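Long-range contacts in hypothetical membrane protein (Corynebacterium glutamicum, PDB 6JSB), which binds heme through its HtaA domain and probably passes it on within the heme-uptake machinery of corynebacteria: residues V6-T11 and L62-G67; H76-N81 and D93-D98; D118-E123 and A131-G136; N156-G161 and T187-N192. One frame throughout, in Å; residues are numbered along the deposited sequence.

Contact 1 (V6-T11 and L62-G67); sequences VTTTGT and LGSEEG
Two antiparallel strands of the large sheet of the HtaA domain part company at a classic beta bulge in which Leu62 and Gly63 together face Lys70. The short axes of strands 6-11 and 62-65 run at 138° rather than close to 180°. No direct backbone hydrogen bond joins the two segments, and the nearest CA atoms, those of Thr8 and Gly63, are 4.9 Å apart. Water takes over the ladder. One molecule accepts from both Thr8 N and Ser64 N; another donates to Thr8 O and to Leu62 O, so the two waters serve both backbone polar atoms of Thr8. The remaining main-chain touch is a nearly straight CA-H...O contact from Gly63 CA to Thr8 O at 3.5 Å, with 165° at the hydrogen. Strand 186-198 lies on the other side of 6-11 and pairs with it through Thr7, Thr9 and Thr11. Side chains meet tip to tip at one place. Thr8 keeps OG1 beside its own backbone N, with CG2 anti to that N. Ser64 holds OG in the crowded position between its backbone N and carbonyl carbon (chi1 65°), which brings the hydroxyl up to Thr8. Val6 CG1 stands farther off at the splayed end. The bond between the hydroxyls has one direction: Ser64 OG donates to Thr8 OG1 over 2.7 Å.

Contact 2 (H76-N81 and D93-D98); sequences HWTGHN and DNFILD. With HEM (protoporphyrin IX containing Fe), chain C.
His80, Ile96 and Leu97 supply part of the first shell around the heme. The His80 imidazole has a porphyrin pyrrole over one face, CE1 coming to 3.1 Å from HEM C2B, while Leu97 CB sits at its edge. Leu97 lays CD1 against HEM C4C at 3.6 Å, and Ile96 O approaches the methyl HEM CMC. Both imidazole nitrogens are engaged: NE2 bonds to the OH of Tyr23, the axial iron ligand, and ND1 to Tyr34 OH, which fixes the ring's rotation and may tune the charge on the axial oxygen. The backbone supports this shell. Gly79 N meets Leu97 O on a lone pair in the carbonyl plane (3.0 Å), Leu97 N returns to Gly79 O from above the carbonyl plane, and Ile96 N donates to His80 O at 3.0 Å. On the other face of the strand pair, the Phe95 ring is sandwiched. Thr78 CB makes a CH-pi contact 3.6 Å from the ring centroid, and Asn81 ND2 lies 3.2 Å above the opposite face. The Asn81 amide, turned 78° to the ring, is itself held by Tyr83 N and Ala91 O. Farther out, His76 NE2 donates to Asp98 OD1 over 2.7 Å, in its own ring plane but above that of the carboxylate. Ile96 and Leu97 both face Gly79, so a classic beta bulge at the strand corner forms part of the wall of the heme pocket.

Contact 3 (D118-E123 and A131-G136); sequences DFKSRE and ADFLTG
Arg122 reaches along the end of the antiparallel hairpin 112-122/133-136 with its chain extended from CG to NE. CG is anti to the carbonyl carbon (chi1 -62°), and CB lies 3.5 Å from Ala131 O. CG touches the same carbonyl and also slides over the rim of the Phe133 ring, 3.5 Å from CE1. CD again passes Ala131 O. NE makes a weak hydrogen bond to Phe95 O of strand 95-109. CZ then lies over Phe133, its guanidinium stacked on the ring with centres 4.1 Å apart and planes at 29°. At the tip, NH1 donates in the guanidinium plane to Ala131 O (2.9 Å, 164°), while NH2 rests above Phe133 CZ. The opposite face of Phe133 belongs to Lys120: its extended chain sets CE 3.7 Å from the ring centroid in a CH-pi contact and adds a cation-pi approach from NZ. The aromatic ring is thus held between two basic side chains. Behind this sandwich the ladder closes through paired bonds, Ser121 with Leu134 (2.7 Å from Leu134 N to Ser121 O) and Phe119 with Gly136, and the Phe119 ring lies over the Thr135-Gly136 peptide. Water joins Glu123 OE2 to Asp132 O. Strand 95-109 lines the other edge of 118-122, pairing Lys120 with Asp100 and Arg122 with Asp98, while Ser121 OG bonds to Val172 O at the C-terminal end of helix 167-172 and Arg122 and Glu123 belong to the heme pocket.

Contact 4 (N156-G161 and T187-N192); sequences NVTVTG and TLNLTN. With CA (calcium ion), chain D.
A regular antiparallel beta ladder, five successive residue pairs long, joins 156-161 to 187-192 in the curled sheet of the HtaA domain. The short strand axes run at 170°. Val157-Leu190 and Val159-Leu188 are the hydrogen-bonded pairs, each making two bonds, and all four inward N-H donors lie in the plane of the carbonyl they meet. The straightest is Leu190 N to Val157 O, 2.8 Å and 176°; Val159 N to Leu188 O is the longest at 3.2 Å. Between these pairs the carbonyls also take CA-H...O contacts, as from Thr158 CA to Leu188 O. Outward-facing groups of 187-192 are met by strand 2-14, where Thr187, Asn189 and Thr191 pair with Asp13, Thr11 and Thr9. On the face bearing the polar side chains, Thr160 OG1 and Thr187 OG1 share a 2.8 Å hydrogen bond; each hydroxyl lies beside its own backbone N. One water donates to Asn189 OD1 and also bonds to Thr158 OG1, while Asn189 ND2 goes to Thr11 OG1. The other face is apolar, with Val157 CB against Leu190 CB. Toward its end Val157 CG2 packs 3.5 Å from Asn192 ND2, an amide with both ends satisfied: ND2 by Gln154 O and OD1 by the Thr8 hydroxyl. The carbonyl of Thr158, turned away from 187-192, binds metal: Thr158 O is 2.4 Å from a calcium ion, which three waters also coordinate.

In the fold
The four contacts fall into two pairs at opposite ends of one elongated antiparallel sheet. Contacts 1 and 4 sit about 10 Å apart, centre to centre, on the calcium-binding side; the neighbouring strands 2-14 and 186-198 join them, and Val6 CG1 packs 4.0 Å from Asn192 CB. Contacts 2 and 3, about 12 Å apart between centres, lie at the heme end, where strands 95-109 and 112-122 are neighbours. Both supply residues to the heme pocket. Each contact of one pair lies about 28 to 33 Å, centre to centre, from each contact of the other, and strands 56-65 and 68-81, consecutive in the chain, link contact 1 to contact 2.

Contact 1 (V6-T11 and L62-G67)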
# COMPACT_ATOMS: atom_id res chain seq x y z
N VAL A 6 10.92 -22.18 7.42
CA VAL A 6 11.39 -21.12 6.52
C VAL A 6 11.20 -19.80 7.25
O VAL A 6 10.08 -19.47 7.65
CB VAL A 6 10.66 -21.14 5.16
CG1 VAL A 6 11.15 -20.00 4.20
CG2 VAL A 6 10.87 -22.52 4.49
N THR A 7 12.29 -19.07 7.47
CA THR A 7 12.27 -17.74 8.07
C THR A 7 12.56 -16.76 6.95
O THR A 7 13.63 -16.84 6.33
CB THR A 7 13.33 -17.60 9.16
OG1 THR A 7 13.10 -18.59 10.16
CG2 THR A 7 13.27 -16.19 9.80
N THR A 8 11.64 -15.84 6.71
CA THR A 8 11.76 -14.90 5.58
C THR A 8 11.94 -13.49 6.13
O THR A 8 11.18 -13.06 7.00
CB THR A 8 10.52 -14.97 4.70
OG1 THR A 8 10.33 -16.30 4.20
CG2 THR A 8 10.65 -13.95 3.51
N THR A 9 12.95 -12.77 5.62
CA THR A 9 13.19 -11.38 5.95
C THR A 9 13.32 -10.61 4.64
O THR A 9 13.49 -11.20 3.57
CB THR A 9 14.46 -11.19 6.77
OG1 THR A 9 15.56 -11.85 6.11
CG2 THR A 9 14.24 -11.83 8.15
N GLY A 10 13.37 -9.30 4.75
CA GLY A 10 13.65 -8.45 3.60
C GLY A 10 12.69 -7.27 3.48
O GLY A 10 12.20 -6.73 4.49
N THR A 11 12.45 -6.83 2.24
CA THR A 11 11.59 -5.67 2.02
C THR A 11 10.77 -5.90 0.77
O THR A 11 11.14 -6.72 -0.09
CB THR A 11 12.39 -4.36 1.77
OG1 THR A 11 13.34 -4.57 0.68
CG2 THR A 11 13.18 -3.95 3.02
N LEU A 62 7.72 -8.91 7.57
CA LEU A 62 7.58 -9.49 8.91
C LEU A 62 7.88 -10.99 8.93
O LEU A 62 8.43 -11.50 9.92
CB LEU A 62 6.14 -9.28 9.43
CG LEU A 62 5.77 -7.79 9.57
CD1 LEU A 62 4.30 -7.64 9.99
CD2 LEU A 62 6.67 -7.13 10.54
N GLY A 63 7.55 -11.69 7.85
CA GLY A 63 7.77 -13.12 7.76
C GLY A 63 6.92 -13.71 6.65
O GLY A 63 6.27 -12.99 5.88
N SER A 64 6.98 -15.03 6.55
CA SER A 64 6.19 -15.71 5.54
C SER A 64 5.42 -16.86 6.17
O SER A 64 5.71 -17.31 7.29
CB SER A 64 7.06 -16.25 4.41
OG SER A 64 7.93 -17.27 4.95
N GLU A 65 4.41 -17.31 5.45
CA GLU A 65 3.72 -18.57 5.73
C GLU A 65 3.48 -19.24 4.39
O GLU A 65 3.76 -18.65 3.34
CB GLU A 65 2.40 -18.33 6.46
CG GLU A 65 1.44 -17.45 5.69
CD GLU A 65 0.36 -16.86 6.57
OE1 GLU A 65 0.57 -16.81 7.81
OE2 GLU A 65 -0.70 -16.44 6.03
N GLU A 66 2.97 -20.46 4.40
CA GLU A 66 2.71 -21.11 3.11
C GLU A 66 1.81 -20.19 2.27
O GLU A 66 0.73 -19.79 2.71
CB GLU A 66 2.05 -22.49 3.27
CG GLU A 66 1.95 -23.21 1.92
CD GLU A 66 2.46 -24.67 1.94
OE1 GLU A 66 1.98 -25.47 2.76
OE2 GLU A 66 3.35 -25.04 1.13
N GLY A 67 2.29 -19.78 1.10
CA GLY A 67 1.49 -18.96 0.21
C GLY A 67 1.34 -17.50 0.58
O GLY A 67 0.50 -16.83 -0.03
O HOH W 1 9.17 -16.14 8.24
O HOH W 2 11.04 -13.02 9.72

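Contact 2 (H76-N81 and D93-D98)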
# COMPACT_ATOMS: atom_id res chain seq x y z
N HIS A 76 0.03 7.12 5.11
CA HIS A 76 -1.19 7.92 5.27
C HIS A 76 -1.11 9.08 4.30
O HIS A 76 -0.14 9.87 4.37
CB HIS A 76 -1.25 8.46 6.72
CG HIS A 76 -2.51 9.18 7.07
ND1 HIS A 76 -2.54 10.13 8.06
CD2 HIS A 76 -3.77 9.08 6.58
CE1 HIS A 76 -3.78 10.60 8.18
NE2 HIS A 76 -4.56 9.97 7.31
N TRP A 77 -2.11 9.24 3.42
CA TRP A 77 -2.18 10.38 2.50
C TRP A 77 -3.34 11.29 2.90
O TRP A 77 -4.45 10.80 3.19
CB TRP A 77 -2.47 9.93 1.08
CG TRP A 77 -1.46 9.04 0.39
CD1 TRP A 77 -0.60 9.44 -0.62
CD2 TRP A 77 -1.31 7.61 0.52
NE1 TRP A 77 0.11 8.35 -1.08
CE2 TRP A 77 -0.29 7.22 -0.38
CE3 TRP A 77 -1.91 6.63 1.35
CZ2 TRP A 77 0.11 5.87 -0.52
CZ3 TRP A 77 -1.52 5.32 1.23
CH2 TRP A 77 -0.50 4.94 0.30
N THR A 78 -3.12 12.61 2.84
CA THR A 78 -4.20 13.54 3.19
C THR A 78 -4.18 14.70 2.20
O THR A 78 -3.12 15.27 1.93
CB THR A 78 -4.04 14.10 4.62
OG1 THR A 78 -2.68 14.40 4.90
CG2 THR A 78 -4.50 13.04 5.67
N GLY A 79 -5.36 15.06 1.70
CA GLY A 79 -5.49 16.24 0.85
C GLY A 79 -6.92 16.77 0.80
O GLY A 79 -7.83 16.26 1.46
N HIS A 80 -7.11 17.87 0.06
CA HIS A 80 -8.43 18.48 -0.10
C HIS A 80 -9.06 18.82 1.25
O HIS A 80 -10.20 18.48 1.53
CB HIS A 80 -9.40 17.58 -0.93
CG HIS A 80 -8.90 17.31 -2.32
ND1 HIS A 80 -9.02 18.23 -3.35
CD2 HIS A 80 -8.31 16.20 -2.86
CE1 HIS A 80 -8.48 17.70 -4.45
NE2 HIS A 80 -8.05 16.48 -4.18
N ASN A 81 -8.35 19.61 2.04
CA ASN A 81 -8.86 19.97 3.35
C ASN A 81 -10.00 20.97 3.27
O ASN A 81 -9.83 22.10 2.81
CB ASN A 81 -7.76 20.54 4.25
CG ASN A 81 -8.18 20.47 5.70
OD1 ASN A 81 -9.14 21.16 6.10
ND2 ASN A 81 -7.55 19.61 6.48
N ASP A 93 -9.18 16.57 11.02
CA ASP A 93 -10.49 15.93 10.89
C ASP A 93 -11.23 16.35 9.63
O ASP A 93 -12.42 15.99 9.46
CB ASP A 93 -11.34 16.30 12.11
CG ASP A 93 -10.78 15.77 13.41
OD1 ASP A 93 -10.09 14.74 13.36
OD2 ASP A 93 -11.07 16.36 14.47
N ASN A 94 -10.60 17.15 8.75
CA ASN A 94 -11.36 17.73 7.65
C ASN A 94 -10.73 17.51 6.28
O ASN A 94 -11.09 18.22 5.33
CB ASN A 94 -11.59 19.23 7.91
CG ASN A 94 -12.73 19.45 8.90
OD1 ASN A 94 -13.88 19.36 8.52
ND2 ASN A 94 -12.42 19.66 10.18
N PHE A 95 -9.84 16.51 6.12
CA PHE A 95 -9.31 16.20 4.79
C PHE A 95 -10.36 15.38 4.02
O PHE A 95 -10.74 14.28 4.44
CB PHE A 95 -8.01 15.42 4.92
CG PHE A 95 -6.85 16.27 5.33
CD1 PHE A 95 -6.29 17.14 4.43
CD2 PHE A 95 -6.32 16.17 6.62
CE1 PHE A 95 -5.16 17.89 4.81
CE2 PHE A 95 -5.20 16.94 7.02
CZ PHE A 95 -4.64 17.81 6.09
N ILE A 96 -10.83 15.92 2.91
CA ILE A 96 -11.80 15.13 2.11
C ILE A 96 -11.18 13.85 1.59
O ILE A 96 -11.85 12.80 1.51
CB ILE A 96 -12.38 15.99 0.99
CG1 ILE A 96 -13.27 17.07 1.66
CG2 ILE A 96 -13.20 15.11 0.06
CD1 ILE A 96 -13.73 18.19 0.69
N LEU A 97 -9.91 13.90 1.16
CA LEU A 97 -9.16 12.73 0.77
C LEU A 97 -8.33 12.34 1.99
O LEU A 97 -7.48 13.12 2.47
CB LEU A 97 -8.30 13.00 -0.47
CG LEU A 97 -7.61 11.78 -1.08
CD1 LEU A 97 -7.10 12.26 -2.44
CD2 LEU A 97 -6.44 11.29 -0.19
N ASP A 98 -8.61 11.17 2.55
CA ASP A 98 -7.88 10.75 3.76
C ASP A 98 -7.79 9.24 3.69
O ASP A 98 -8.79 8.54 3.92
CB ASP A 98 -8.61 11.25 5.02
CG ASP A 98 -7.81 11.06 6.29
OD1 ASP A 98 -7.07 10.06 6.41
OD2 ASP A 98 -7.95 11.90 7.24
CHA HEM C . -7.55 12.69 -9.37
CHB HEM C . -9.90 16.53 -7.58
CHC HEM C . -11.31 13.78 -3.79
CHD HEM C . -8.65 10.02 -5.45
C1A HEM C . -8.14 13.93 -9.23
C2A HEM C . -8.12 14.94 -10.27
C3A HEM C . -8.76 16.04 -9.80
C4A HEM C . -9.20 15.71 -8.44
CMA HEM C . -9.00 17.40 -10.53
CAA HEM C . -7.47 14.74 -11.65
CBA HEM C . -6.05 15.28 -11.64
CGA HEM C . -5.31 14.77 -12.86
O1A HEM C . -4.15 15.22 -13.08
O2A HEM C . -5.89 13.91 -13.60
C1B HEM C . -10.47 16.12 -6.41
C2B HEM C . -11.29 16.96 -5.53
C3B HEM C . -11.69 16.21 -4.49
C4B HEM C . -11.12 14.87 -4.64
CMB HEM C . -11.62 18.44 -5.88
CAB HEM C . -12.57 16.60 -3.26
CBB HEM C . -12.72 17.87 -2.88
C1C HEM C . -10.71 12.53 -3.89
C2C HEM C . -10.85 11.45 -2.94
C3C HEM C . -10.09 10.41 -3.36
C4C HEM C . -9.49 10.79 -4.63
CMC HEM C . -11.64 11.52 -1.60
CAC HEM C . -9.95 9.13 -2.56
CBC HEM C . -8.80 8.46 -2.63
C1D HEM C . -8.14 10.44 -6.66
C2D HEM C . -7.33 9.61 -7.53
C3D HEM C . -7.01 10.33 -8.63
C4D HEM C . -7.59 11.65 -8.48
CMD HEM C . -6.99 8.14 -7.22
CAD HEM C . -6.15 9.83 -9.83
CBD HEM C . -4.70 10.32 -9.56
CGD HEM C . -3.83 9.80 -10.70
O1D HEM C . -3.96 10.38 -11.84
O2D HEM C . -3.05 8.82 -10.44
NA HEM C . -8.84 14.41 -8.10
NB HEM C . -10.37 14.89 -5.81
NC HEM C . -9.89 12.08 -4.93
ND HEM C . -8.25 11.66 -7.26
FE HEM C . -9.16 13.28 -6.32

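Contact 3 (D118-E123 and A131-G136)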
# COMPACT_ATOMS: atom_id res chain seq x y z
N ASP A 118 -4.68 -3.57 4.95
CA ASP A 118 -5.60 -2.92 5.87
C ASP A 118 -5.80 -1.48 5.40
O ASP A 118 -4.81 -0.75 5.17
CB ASP A 118 -5.05 -2.86 7.29
CG ASP A 118 -4.83 -4.21 7.92
OD1 ASP A 118 -5.31 -5.24 7.39
OD2 ASP A 118 -4.15 -4.22 8.98
N PHE A 119 -7.05 -1.06 5.20
CA PHE A 119 -7.26 0.29 4.64
C PHE A 119 -8.29 1.05 5.44
O PHE A 119 -9.16 0.47 6.11
CB PHE A 119 -7.69 0.33 3.14
CG PHE A 119 -9.11 -0.12 2.89
CD1 PHE A 119 -10.17 0.79 2.93
CD2 PHE A 119 -9.36 -1.42 2.61
CE1 PHE A 119 -11.50 0.39 2.75
CE2 PHE A 119 -10.69 -1.84 2.37
CZ PHE A 119 -11.75 -0.94 2.46
N LYS A 120 -8.12 2.38 5.41
CA LYS A 120 -9.10 3.28 5.99
C LYS A 120 -9.11 4.47 5.04
O LYS A 120 -8.07 5.14 4.86
CB LYS A 120 -8.67 3.67 7.43
CG LYS A 120 -9.59 4.65 8.14
CD LYS A 120 -8.87 5.11 9.47
CE LYS A 120 -9.72 6.10 10.33
NZ LYS A 120 -8.80 6.91 11.18
N SER A 121 -10.23 4.70 4.35
CA SER A 121 -10.26 5.73 3.31
C SER A 121 -11.62 6.42 3.30
O SER A 121 -12.64 5.75 3.23
CB SER A 121 -10.02 5.07 1.94
OG SER A 121 -10.01 6.06 0.92
N ARG A 122 -11.65 7.76 3.33
CA ARG A 122 -12.96 8.39 3.18
C ARG A 122 -13.54 8.11 1.79
O ARG A 122 -12.85 8.24 0.76
CB ARG A 122 -12.85 9.91 3.35
CG ARG A 122 -12.38 10.32 4.73
CD ARG A 122 -12.58 11.83 4.89
NE ARG A 122 -12.01 12.34 6.14
CZ ARG A 122 -12.56 12.22 7.36
NH1 ARG A 122 -13.73 11.55 7.55
NH2 ARG A 122 -11.95 12.80 8.41
N GLU A 123 -14.83 7.76 1.78
CA GLU A 123 -15.58 7.63 0.53
C GLU A 123 -15.57 8.94 -0.25
O GLU A 123 -15.65 10.02 0.35
CB GLU A 123 -17.02 7.23 0.89
CG GLU A 123 -17.90 6.90 -0.33
CD GLU A 123 -19.33 6.58 0.08
OE1 GLU A 123 -20.19 6.47 -0.82
OE2 GLU A 123 -19.59 6.44 1.28
N ALA A 131 -16.45 12.83 3.90
CA ALA A 131 -17.32 11.67 4.12
C ALA A 131 -16.73 10.64 5.12
O ALA A 131 -15.56 10.63 5.46
CB ALA A 131 -17.60 10.99 2.77
N ASP A 132 -17.59 9.74 5.59
CA ASP A 132 -17.16 8.76 6.58
C ASP A 132 -16.12 7.80 5.97
O ASP A 132 -16.12 7.51 4.76
CB ASP A 132 -18.36 7.93 7.06
CG ASP A 132 -19.29 8.73 7.99
OD1 ASP A 132 -20.52 8.54 7.95
OD2 ASP A 132 -18.76 9.54 8.72
N PHE A 133 -15.24 7.30 6.83
CA PHE A 133 -14.26 6.31 6.37
C PHE A 133 -14.88 4.96 5.98
O PHE A 133 -15.73 4.40 6.70
CB PHE A 133 -13.26 6.06 7.47
CG PHE A 133 -12.36 7.23 7.72
CD1 PHE A 133 -11.30 7.46 6.88
CD2 PHE A 133 -12.58 8.08 8.79
CE1 PHE A 133 -10.45 8.52 7.10
CE2 PHE A 133 -11.72 9.19 9.03
CZ PHE A 133 -10.65 9.40 8.18
N LEU A 134 -14.44 4.44 4.83
CA LEU A 134 -14.58 3.03 4.47
C LEU A 134 -13.38 2.31 5.08
O LEU A 134 -12.25 2.85 5.08
CB LEU A 134 -14.55 2.86 2.94
CG LEU A 134 -15.52 3.75 2.16
CD1 LEU A 134 -15.30 3.71 0.68
CD2 LEU A 134 -16.91 3.28 2.46
N THR A 135 -13.59 1.11 5.62
CA THR A 135 -12.47 0.40 6.22
C THR A 135 -12.51 -1.06 5.80
O THR A 135 -13.59 -1.63 5.49
CB THR A 135 -12.43 0.48 7.77
OG1 THR A 135 -13.63 -0.13 8.33
CG2 THR A 135 -12.33 1.94 8.27
N GLY A 136 -11.34 -1.69 5.85
CA GLY A 136 -11.22 -3.12 5.59
C GLY A 136 -9.95 -3.66 6.22
O GLY A 136 -8.92 -2.97 6.29
O HOH W 3 -14.69 12.30 1.55
O HOH W 4 -18.67 6.72 3.85

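Contact 4 (N156-G161 and T187-N192)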
# COMPACT_ATOMS: atom_id res chain seq x y z
N ASN A 156 17.62 -16.58 -1.92
CA ASN A 156 17.64 -15.16 -2.27
C ASN A 156 16.66 -14.97 -3.42
O ASN A 156 16.81 -15.60 -4.47
CB ASN A 156 19.03 -14.69 -2.66
CG ASN A 156 20.05 -15.00 -1.58
OD1 ASN A 156 20.02 -14.39 -0.51
ND2 ASN A 156 20.91 -15.97 -1.82
N VAL A 157 15.63 -14.17 -3.19
CA VAL A 157 14.55 -14.00 -4.15
C VAL A 157 14.42 -12.51 -4.45
O VAL A 157 14.29 -11.71 -3.52
CB VAL A 157 13.22 -14.54 -3.61
CG1 VAL A 157 12.03 -14.13 -4.54
CG2 VAL A 157 13.31 -16.11 -3.47
N THR A 158 14.52 -12.13 -5.73
CA THR A 158 14.15 -10.76 -6.16
C THR A 158 13.19 -10.95 -7.33
O THR A 158 13.62 -11.38 -8.40
CB THR A 158 15.36 -9.96 -6.64
OG1 THR A 158 16.34 -9.86 -5.58
CG2 THR A 158 14.95 -8.62 -7.05
N VAL A 159 11.91 -10.65 -7.13
CA VAL A 159 10.88 -10.93 -8.14
C VAL A 159 9.95 -9.73 -8.16
O VAL A 159 9.56 -9.23 -7.10
CB VAL A 159 10.08 -12.22 -7.80
CG1 VAL A 159 8.88 -12.37 -8.73
CG2 VAL A 159 10.97 -13.45 -7.86
N THR A 160 9.55 -9.27 -9.37
CA THR A 160 8.64 -8.14 -9.51
C THR A 160 7.33 -8.59 -10.10
O THR A 160 7.32 -9.46 -10.98
CB THR A 160 9.29 -7.07 -10.41
OG1 THR A 160 10.42 -6.57 -9.63
CG2 THR A 160 8.33 -5.96 -10.65
N GLY A 161 6.25 -8.04 -9.57
CA GLY A 161 4.91 -8.28 -10.10
C GLY A 161 4.17 -7.02 -10.53
O GLY A 161 4.33 -5.94 -9.91
N THR A 187 8.04 -5.10 -5.92
CA THR A 187 9.24 -5.94 -6.00
C THR A 187 9.45 -6.57 -4.62
O THR A 187 9.46 -5.87 -3.61
CB THR A 187 10.49 -5.14 -6.39
OG1 THR A 187 10.32 -4.60 -7.70
CG2 THR A 187 11.67 -6.08 -6.44
N LEU A 188 9.63 -7.87 -4.58
CA LEU A 188 9.91 -8.56 -3.31
C LEU A 188 11.40 -8.81 -3.28
O LEU A 188 11.93 -9.43 -4.21
CB LEU A 188 9.18 -9.88 -3.22
CG LEU A 188 7.66 -9.76 -3.33
CD1 LEU A 188 7.02 -11.21 -3.33
CD2 LEU A 188 7.21 -8.89 -2.13
N ASN A 189 12.08 -8.34 -2.22
CA ASN A 189 13.53 -8.53 -2.04
C ASN A 189 13.64 -9.42 -0.79
O ASN A 189 13.62 -8.92 0.33
CB ASN A 189 14.25 -7.21 -1.81
CG ASN A 189 13.91 -6.14 -2.88
OD1 ASN A 189 14.39 -6.24 -4.00
ND2 ASN A 189 13.10 -5.13 -2.50
N LEU A 190 13.70 -10.73 -0.96
CA LEU A 190 13.51 -11.62 0.18
C LEU A 190 14.77 -12.43 0.44
O LEU A 190 15.44 -12.85 -0.50
CB LEU A 190 12.38 -12.63 -0.08
CG LEU A 190 11.05 -12.02 -0.51
CD1 LEU A 190 10.03 -13.14 -0.79
CD2 LEU A 190 10.57 -10.98 0.54
N THR A 191 15.02 -12.74 1.71
CA THR A 191 16.02 -13.74 2.11
C THR A 191 15.24 -14.80 2.86
O THR A 191 14.54 -14.48 3.82
CB THR A 191 17.09 -13.09 3.00
OG1 THR A 191 17.74 -12.05 2.25
CG2 THR A 191 18.13 -14.12 3.47
N ASN A 192 15.34 -16.07 2.42
CA ASN A 192 14.58 -17.17 3.00
C ASN A 192 15.58 -18.12 3.64
O ASN A 192 16.36 -18.76 2.92
CB ASN A 192 13.75 -17.91 1.95
CG ASN A 192 12.76 -17.01 1.29
OD1 ASN A 192 11.87 -16.47 1.96
ND2 ASN A 192 12.90 -16.82 -0.03
CA CA D . 14.39 -11.51 -10.62
O HOH W 5 16.64 -7.52 -4.26
O HOH W 6 12.79 -9.83 -11.22
O HOH W 7 12.37 -12.66 -11.22
O HOH W 8 14.83 -13.96 -10.42